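Local coordinates for protein SAM-dependent methyltransferase (Thiobacillus denitrificans, PDB 5EPE) that binds S-adenosyl-L-homocysteine, the spent form of the methyl donor S-adenosylmethionine, and probably transfers methyl groups from that donor to an as yet unnamed substrate, at residues 22-27 with 186-191; 9-12 with 16-19; 150-155 with 231-236. All coordinates share one frame; numbering follows the deposited sequence.

Contact 1: residues 22-27 with 186-191; sequences PEKLAT and LADQDS. With NA (sodium ion), chain C; NA (sodium ion), chain B.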
loop_
_atom_site.group_PDB
_atom_site.type_symbol
_atom_site.label_atom_id
_atom_site.label_comp_id
_atom_site.label_asym_id
_atom_site.label_seq_id
_atom_site.Cartn_x
_atom_site.Cartn_y
_atom_site.Cartn_z
ATOM N N PRO A 22 -3.885 39.254 9.922
ATOM C CA PRO A 22 -4.846 40.353 9.914
ATOM C C PRO A 22 -5.975 40.153 8.903
ATOM O O PRO A 22 -7.137 40.522 9.169
ATOM C CB PRO A 22 -3.991 41.573 9.524
ATOM C CG PRO A 22 -2.664 41.240 10.014
ATOM C CD PRO A 22 -2.489 39.753 9.862
ATOM N N GLU A 23 -5.659 39.554 7.753
ATOM C CA GLU A 23 -6.667 39.394 6.720
ATOM C C GLU A 23 -7.718 38.378 7.188
ATOM O O GLU A 23 -8.911 38.562 7.007
ATOM C CB GLU A 23 -6.007 38.972 5.409
ATOM C CG GLU A 23 -4.986 39.988 4.802
ATOM C CD GLU A 23 -3.592 40.187 5.527
ATOM O OE1 GLU A 23 -3.139 39.448 6.416
ATOM O OE2 GLU A 23 -2.880 41.160 5.186
ATOM N N LYS A 24 -7.284 37.309 7.846
ATOM C CA LYS A 24 -8.239 36.353 8.429
ATOM C C LYS A 24 -9.109 36.922 9.521
ATOM O O LYS A 24 -10.310 36.656 9.589
ATOM C CB LYS A 24 -7.535 35.125 8.917
ATOM C CG LYS A 24 -7.199 34.268 7.714
ATOM C CD LYS A 24 -6.536 32.990 8.014
ATOM C CE LYS A 24 -6.072 32.294 6.727
ATOM N NZ LYS A 24 -7.211 31.674 6.060
ATOM N N LEU A 25 -8.510 37.699 10.398
ATOM C CA LEU A 25 -9.260 38.371 11.424
ATOM C C LEU A 25 -10.334 39.335 10.855
ATOM O O LEU A 25 -11.452 39.386 11.380
ATOM C CB LEU A 25 -8.279 39.127 12.319
ATOM C CG LEU A 25 -8.757 39.506 13.693
ATOM C CD1 LEU A 25 -9.282 38.342 14.575
ATOM C CD2 LEU A 25 -7.618 40.288 14.399
ATOM N N ALA A 26 -10.013 40.067 9.783
ATOM C CA ALA A 26 -10.983 40.946 9.152
ATOM C C ALA A 26 -12.065 40.111 8.437
ATOM O O ALA A 26 -13.221 40.461 8.428
ATOM C CB ALA A 26 -10.310 41.896 8.174
ATOM N N THR A 27 -11.678 39.013 7.809
ATOM C CA THR A 27 -12.653 38.137 7.168
ATOM C C THR A 27 -13.672 37.652 8.185
ATOM O O THR A 27 -14.890 37.580 7.898
ATOM C CB THR A 27 -11.906 36.969 6.491
ATOM O OG1 THR A 27 -11.135 37.563 5.441
ATOM C CG2 THR A 27 -12.843 35.910 5.955
ATOM N N LEU A 186 -10.887 29.440 8.967
ATOM C CA LEU A 186 -9.824 28.556 9.349
ATOM C C LEU A 186 -8.456 29.119 9.024
ATOM O O LEU A 186 -8.310 29.829 8.039
ATOM C CB LEU A 186 -10.043 27.184 8.651
ATOM C CG LEU A 186 -11.408 26.503 8.896
ATOM C CD1 LEU A 186 -11.375 25.055 8.383
ATOM C CD2 LEU A 186 -11.890 26.529 10.279
ATOM N N ALA A 187 -7.454 28.785 9.847
ATOM C CA ALA A 187 -6.073 29.021 9.463
ATOM C C ALA A 187 -5.737 28.245 8.210
ATOM O O ALA A 187 -6.333 27.227 7.910
ATOM C CB ALA A 187 -5.122 28.609 10.581
ATOM N N ASP A 188 -4.772 28.754 7.465
ATOM C CA ASP A 188 -4.090 27.993 6.438
ATOM C C ASP A 188 -2.620 27.941 6.826
ATOM O O ASP A 188 -2.240 28.499 7.867
ATOM C CB ASP A 188 -4.306 28.584 5.087
ATOM C CG ASP A 188 -3.712 29.991 4.916
ATOM O OD1 ASP A 188 -3.137 30.653 5.804
ATOM O OD2 ASP A 188 -3.963 30.524 3.811
ATOM N N GLN A 189 -1.806 27.281 6.013
ATOM C CA GLN A 189 -0.400 27.157 6.373
ATOM C C GLN A 189 0.322 28.500 6.470
ATOM O O GLN A 189 1.182 28.647 7.346
ATOM C CB GLN A 189 0.322 26.206 5.466
ATOM C CG GLN A 189 -0.197 24.788 5.626
ATOM C CD GLN A 189 0.362 23.836 4.576
ATOM O OE1 GLN A 189 0.400 24.145 3.353
ATOM N NE2 GLN A 189 0.908 22.707 5.039
ATOM N N ASP A 190 -0.054 29.470 5.636
ATOM C CA ASP A 190 0.512 30.800 5.684
ATOM C C ASP A 190 0.217 31.540 6.961
ATOM O O ASP A 190 1.066 32.242 7.494
ATOM C CB ASP A 190 0.101 31.626 4.481
ATOM C CG ASP A 190 0.709 31.070 3.165
ATOM O OD1 ASP A 190 1.885 30.593 3.082
ATOM O OD2 ASP A 190 -0.037 31.105 2.158
ATOM N N SER A 191 -0.976 31.337 7.520
ATOM C CA SER A 191 -1.301 31.979 8.773
ATOM C C SER A 191 -0.600 31.324 9.949
ATOM O O SER A 191 -0.181 32.030 10.875
ATOM C CB SER A 191 -2.830 32.201 8.918
ATOM O OG SER A 191 -3.487 31.056 9.107
HETATM NA NA NA C . -2.397 30.478 1.644
HETATM NA NA NA B . -5.632 30.039 1.826
HETATM O O HOH W 1 -6.692 28.001 1.808
HETATM O O HOH W 2 -3.874 28.817 0.755
HETATM O O HOH W 3 -6.701 32.381 2.025
HETATM O O HOH W 4 -4.261 31.691 0.832
HETATM O O HOH W 5 -2.239 32.974 2.288
#
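Lys24 reaches from helix 22-31 to the backbone of Leu186, and its ammonium makes the one hydrogen bond between residues 22-27 and 186-191. NZ lies 2.9 Å from Leu186 O, with a C=O...N angle of 163°, so the donor sits almost straight off the end of the carbonyl. The chain runs extended as far as CE and then bends at its last torsion (chi4 -77°), which turns NZ onto that oxygen.

Van der Waals contact is made by the methylenes of the same side chain. CE passes 3.5 Å from Asp188 OD1, and CB of Ser191 lies 3.9 Å from Lys24 CD. The hydroxyl of Ser191 is hydrogen-bonded with Pro19 O, which ties the start of helix 189-209 to the loop before helix 22-31.

Electrostatically, Lys24 NZ stands 4.2 Å from Asp188 OD1, too far for a salt bridge, yet near enough that the opposite charges probably attract.

The carboxylate of Asp188 divides its work between two oxygens. OD1 accepts from Ser191 N at 2.8 Å, a capping bond, while OD2 bridges two sodium ions at 2.6 and 2.7 Å. Asp190 OD2 binds one of these ions as well, and two waters are shared by both. Asp188 and Asp190 of neighbouring subunits bind sodium too, so the cluster joins copies of the chain. The arrangement is a helix N-cap at a strand-to-helix junction, with the capping aspartate doubling as a bridging ligand in an intersubunit sodium site.

Contact 2: residues 9-12 with 16-19; sequences ITES and IHNP. With SAH (S-adenosyl-L-homocysteine), chain D.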
loop_
_atom_site.group_PDB
_atom_site.type_symbol
_atom_site.label_atom_id
_atom_site.label_comp_id
_atom_site.label_asym_id
_atom_site.label_seq_id
_atom_site.Cartn_x
_atom_site.Cartn_y
_atom_site.Cartn_z
ATOM N N ILE A 9 8.068 36.849 26.476
ATOM C CA ILE A 9 9.268 37.086 25.672
ATOM C C ILE A 9 9.072 36.693 24.179
ATOM O O ILE A 9 9.410 37.437 23.287
ATOM C CB ILE A 9 10.454 36.292 26.231
ATOM C CG1 ILE A 9 10.922 36.936 27.561
ATOM C CG2 ILE A 9 11.607 36.261 25.238
ATOM C CD1 ILE A 9 11.851 36.051 28.370
ATOM N N THR A 10 8.509 35.512 23.954
ATOM C CA THR A 10 8.372 34.948 22.651
ATOM C C THR A 10 7.353 35.715 21.806
ATOM O O THR A 10 7.527 35.857 20.592
ATOM C CB THR A 10 7.926 33.480 22.865
ATOM O OG1 THR A 10 9.059 32.805 23.460
ATOM C CG2 THR A 10 7.611 32.868 21.648
ATOM N N GLU A 11 6.261 36.166 22.454
ATOM C CA GLU A 11 5.152 36.786 21.740
ATOM C C GLU A 11 5.004 38.287 21.949
ATOM O O GLU A 11 3.981 38.868 21.583
ATOM C CB GLU A 11 3.879 36.054 22.084
ATOM C CG GLU A 11 3.933 34.609 21.573
ATOM C CD GLU A 11 2.610 33.891 21.513
ATOM O OE1 GLU A 11 2.631 32.652 21.567
ATOM O OE2 GLU A 11 1.565 34.527 21.421
ATOM N N SER A 12 6.057 38.929 22.431
ATOM C CA SER A 12 5.976 40.374 22.770
ATOM C C SER A 12 5.684 41.246 21.526
ATOM O O SER A 12 5.201 42.370 21.660
ATOM C CB SER A 12 7.261 40.894 23.432
ATOM O OG SER A 12 8.405 40.666 22.599
ATOM N N ILE A 16 -1.509 39.298 17.054
ATOM C CA ILE A 16 -2.431 38.172 17.091
ATOM C C ILE A 16 -1.672 36.951 17.634
ATOM O O ILE A 16 -0.688 36.545 17.059
ATOM C CB ILE A 16 -2.998 37.878 15.681
ATOM C CG1 ILE A 16 -3.677 39.135 15.104
ATOM C CG2 ILE A 16 -3.931 36.668 15.728
ATOM C CD1 ILE A 16 -3.973 39.117 13.612
ATOM N N HIS A 17 -2.106 36.427 18.778
ATOM C CA HIS A 17 -1.479 35.350 19.451
ATOM C C HIS A 17 -2.102 34.002 19.052
ATOM O O HIS A 17 -2.418 33.174 19.908
ATOM C CB HIS A 17 -1.580 35.566 20.978
ATOM C CG HIS A 17 -0.956 36.844 21.446
ATOM N ND1 HIS A 17 0.385 36.948 21.706
ATOM C CD2 HIS A 17 -1.473 38.081 21.629
ATOM C CE1 HIS A 17 0.668 38.204 22.061
ATOM N NE2 HIS A 17 -0.445 38.912 22.019
ATOM N N ASN A 18 -2.217 33.776 17.753
ATOM C CA ASN A 18 -2.833 32.604 17.234
ATOM C C ASN A 18 -2.481 32.563 15.756
ATOM O O ASN A 18 -2.081 33.566 15.189
ATOM C CB ASN A 18 -4.371 32.680 17.391
ATOM C CG ASN A 18 -4.855 32.022 18.671
ATOM O OD1 ASN A 18 -4.499 30.878 18.972
ATOM N ND2 ASN A 18 -5.701 32.709 19.395
ATOM N N PRO A 19 -2.692 31.417 15.113
ATOM C CA PRO A 19 -2.369 31.296 13.651
ATOM C C PRO A 19 -3.412 31.926 12.710
ATOM O O PRO A 19 -4.035 31.269 11.881
ATOM C CB PRO A 19 -2.236 29.788 13.470
ATOM C CG PRO A 19 -3.134 29.186 14.534
ATOM C CD PRO A 19 -3.049 30.109 15.708
HETATM N N SAH D . -7.422 35.633 21.789
HETATM C CA SAH D . -6.040 36.241 21.738
HETATM C CB SAH D . -5.100 35.501 22.670
HETATM C CG SAH D . -4.885 33.996 22.426
HETATM S SD SAH D . -3.493 33.333 23.304
HETATM C C SAH D . -5.466 36.280 20.339
HETATM O O SAH D . -5.915 35.509 19.470
HETATM O OXT SAH D . -4.543 37.065 20.034
HETATM C "C5'" SAH D . -4.131 32.803 24.921
HETATM C "C4'" SAH D . -4.369 34.012 25.829
HETATM O "O4'" SAH D . -5.027 33.594 27.033
HETATM C "C3'" SAH D . -3.087 34.752 26.254
HETATM O "O3'" SAH D . -3.228 36.135 25.880
HETATM C "C2'" SAH D . -3.016 34.597 27.776
HETATM O "O2'" SAH D . -2.552 35.769 28.430
HETATM C "C1'" SAH D . -4.468 34.387 28.107
HETATM N N9 SAH D . -4.841 33.690 29.348
HETATM C C8 SAH D . -4.310 32.526 29.833
HETATM N N7 SAH D . -4.936 32.145 30.925
HETATM C C5 SAH D . -5.918 33.117 31.140
HETATM C C6 SAH D . -6.902 33.294 32.150
HETATM N N6 SAH D . -7.032 32.400 33.156
HETATM N N1 SAH D . -7.742 34.357 32.084
HETATM C C2 SAH D . -7.588 35.237 31.066
HETATM N N3 SAH D . -6.675 35.174 30.075
HETATM C C4 SAH D . -5.864 34.069 30.164
HETATM O O HOH W 6 -0.205 32.205 22.135
#
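Glu11 and His17 both hold CG beside the backbone N and anti to the carbonyl carbon, and from there the glutamate chain stretches out to lay its carboxylate against the edge of the imidazole. With chi2 of -84°, the histidine ring presents ND1 to that carboxylate. The two flat groups are nearly coplanar, their planes 17° apart.

The bond so formed is short and well directed: His17 ND1 donates to Glu11 OE2 at 2.7 Å, and the acceptor lies in the ring plane. OE2 accepts the bond on its anti lone pair, the one facing away from OE1. Packing accompanies the bond, for Glu11 CB also lies in the plane of the ring at its edge, 3.6 Å from ND1. The second carboxylate oxygen, OE1, is hydrogen-bonded with Tyr195 of helix 189-209 and has a water 2.9 Å away that also lies near His17 O.

On its other nitrogen, NE2, the imidazole is hydrogen-bonded to Ser47, and Phe71 stacks on the ring. Ring rotation is thus restrained at both nitrogens and over a face.

The backbone next to this ring meets the ligand. His17 N donates to OXT of S-adenosyl-L-homocysteine at 2.8 Å, with an angle of 164° at the hydrogen, and Asn18 ND2 donates to the ligand's O atom at 2.8 Å. Asn18 ND2 has Val110 O as a further partner. Chemically, donation to Glu11 places a proton on ND1 of His17, while NE2 faces Ser47; Glu11 stands behind His17 as a second-shell partner and probably steadies the residue whose backbone N-H holds the ligand's carboxylate.

Contact 3: residues 150-155 with 231-236; sequences EAVAKA and ATNTRE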
loop_
_atom_site.group_PDB
_atom_site.type_symbol
_atom_site.label_atom_id
_atom_site.label_comp_id
_atom_site.label_asym_id
_atom_site.label_seq_id
_atom_site.Cartn_x
_atom_site.Cartn_y
_atom_site.Cartn_z
ATOM N N GLU A 150 1.796 9.112 17.591
ATOM C CA GLU A 150 1.574 9.900 18.827
ATOM C C GLU A 150 2.681 10.987 19.032
ATOM O O GLU A 150 2.388 12.079 19.552
ATOM C CB GLU A 150 1.452 9.005 20.099
ATOM C CG GLU A 150 0.325 7.923 20.114
ATOM C CD GLU A 150 -1.123 8.444 20.404
ATOM O OE1 GLU A 150 -1.319 9.168 21.401
ATOM O OE2 GLU A 150 -2.091 8.108 19.674
ATOM N N ALA A 151 3.916 10.700 18.598
ATOM C CA ALA A 151 5.026 11.661 18.700
ATOM C C ALA A 151 4.762 12.953 17.942
ATOM O O ALA A 151 5.093 14.033 18.407
ATOM C CB ALA A 151 6.343 11.034 18.235
ATOM N N VAL A 152 4.163 12.863 16.765
ATOM C CA VAL A 152 3.754 14.114 16.042
ATOM C C VAL A 152 2.741 14.943 16.924
ATOM O O VAL A 152 2.822 16.200 17.029
ATOM C CB VAL A 152 3.124 13.815 14.634
ATOM C CG1 VAL A 152 2.514 15.097 14.034
ATOM C CG2 VAL A 152 4.125 13.117 13.689
ATOM N N ALA A 153 1.822 14.213 17.571
ATOM C CA ALA A 153 0.837 14.822 18.504
ATOM C C ALA A 153 1.524 15.565 19.664
ATOM O O ALA A 153 1.223 16.749 19.918
ATOM C CB ALA A 153 -0.160 13.795 19.011
ATOM N N LYS A 154 2.488 14.911 20.297
ATOM C CA LYS A 154 3.271 15.543 21.370
ATOM C C LYS A 154 4.171 16.712 20.882
ATOM O O LYS A 154 4.461 17.639 21.633
ATOM C CB LYS A 154 4.107 14.496 22.081
ATOM C CG LYS A 154 3.280 13.401 22.762
ATOM C CD LYS A 154 4.235 12.471 23.499
ATOM C CE LYS A 154 3.565 11.185 23.947
ATOM N NZ LYS A 154 2.416 11.484 24.841
ATOM N N ALA A 155 4.582 16.671 19.618
ATOM C CA ALA A 155 5.307 17.779 19.026
ATOM C C ALA A 155 4.389 18.945 18.624
ATOM O O ALA A 155 4.887 20.014 18.301
ATOM C CB ALA A 155 6.091 17.295 17.820
ATOM N N ALA A 231 7.952 22.782 10.896
ATOM C CA ALA A 231 7.747 22.339 9.520
ATOM C C ALA A 231 7.398 20.829 9.434
ATOM O O ALA A 231 6.595 20.432 8.625
ATOM C CB ALA A 231 8.975 22.640 8.692
ATOM N N THR A 232 8.043 20.019 10.251
ATOM C CA THR A 232 7.823 18.578 10.268
ATOM C C THR A 232 6.453 18.202 10.853
ATOM O O THR A 232 5.783 17.294 10.352
ATOM C CB THR A 232 8.964 17.880 11.071
ATOM O OG1 THR A 232 10.215 18.188 10.448
ATOM C CG2 THR A 232 8.801 16.339 11.192
ATOM N N ASN A 233 6.058 18.895 11.917
ATOM C CA ASN A 233 4.886 18.512 12.724
ATOM C C ASN A 233 3.709 19.482 12.475
ATOM O O ASN A 233 2.814 19.188 11.707
ATOM C CB ASN A 233 5.315 18.418 14.195
ATOM C CG ASN A 233 6.417 17.374 14.384
ATOM O OD1 ASN A 233 6.181 16.214 14.171
ATOM N ND2 ASN A 233 7.607 17.792 14.643
ATOM N N THR A 234 3.766 20.675 12.994
ATOM C CA THR A 234 2.624 21.538 12.987
ATOM C C THR A 234 2.158 21.859 11.579
ATOM O O THR A 234 0.931 21.817 11.312
ATOM C CB THR A 234 2.986 22.811 13.736
ATOM O OG1 THR A 234 3.468 22.412 15.026
ATOM C CG2 THR A 234 1.843 23.789 13.880
ATOM N N ARG A 235 3.080 22.293 10.703
ATOM C CA ARG A 235 2.652 22.904 9.441
ATOM C C ARG A 235 1.790 21.974 8.597
ATOM O O ARG A 235 0.862 22.401 7.950
ATOM C CB ARG A 235 3.869 23.402 8.660
ATOM C CG ARG A 235 3.522 24.374 7.572
ATOM C CD ARG A 235 4.759 24.926 6.883
ATOM N NE ARG A 235 4.409 26.118 6.122
ATOM C CZ ARG A 235 3.933 26.122 4.880
ATOM N NH1 ARG A 235 3.855 25.034 4.189
ATOM N NH2 ARG A 235 3.533 27.301 4.313
ATOM N N GLU A 236 2.099 20.688 8.592
ATOM C CA GLU A 236 1.383 19.708 7.830
ATOM C C GLU A 236 0.172 19.100 8.544
ATOM O O GLU A 236 -0.796 18.791 7.918
ATOM C CB GLU A 236 2.387 18.600 7.434
ATOM C CG GLU A 236 3.388 19.089 6.326
ATOM C CD GLU A 236 2.639 19.433 5.034
ATOM O OE1 GLU A 236 1.774 18.619 4.639
ATOM O OE2 GLU A 236 2.798 20.531 4.439
#
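Asn233 turns its side chain from helix 216-237 toward helix 150-155, where Ala155 and Val152 receive it. Its CB lies 3.9 Å from the methyl of Ala155. One bond further, CG comes to 3.5 Å from the same CB of Ala155, so the small residue packs directly against the amide. The tip then divides: OD1 meets Val152 at CA and CG2, both at 3.7 Å, whereas ND2 passes 3.6 Å from Ala155 CB and donates one N-H to Arg229 O, one helical turn back. CG stands beside the backbone N (chi1 -60°), which aims the amide across the gap. The short helix axes approach to 8.9 Å and cross at -79°, close to perpendicular, and a wider pi-type turn spans residues 231-234 where Asn233 projects. A leucine in place of Asn233 would probably leave Arg229 O without this donor, and the side chain without the bond that fixes its rotation. Although the residue is polar, what passes between these helices is van der Waals contact: an amide bonded within its own helix offers its flat group to the aliphatic Ala155 and Val152.

Helix 189-209 connects the three contacts. Ser191 OG of contact 1 lies 2.8 Å from Pro19 O of contact 2, a probable hydrogen bond, and Ile16 CD1 packs 3.9 Å from Leu25 CD2, so the loop holding the ligand's carboxylate rests on contact 1. Toward contact 3, Gln189 NE2 probably bonds to both Arg235 O and Glu236 OE2, each at 2.9 Å. Contacts 2 and 3 do not touch, their nearest atoms being about 7 Å apart. Contact 2 supplies three of the residues that line the S-adenosyl-L-homocysteine pocket; the Lys24 side chain of contact 1 is about 11 Å from the ligand, and contact 3 is more peripheral, its centre about 20 Å from that of the chain.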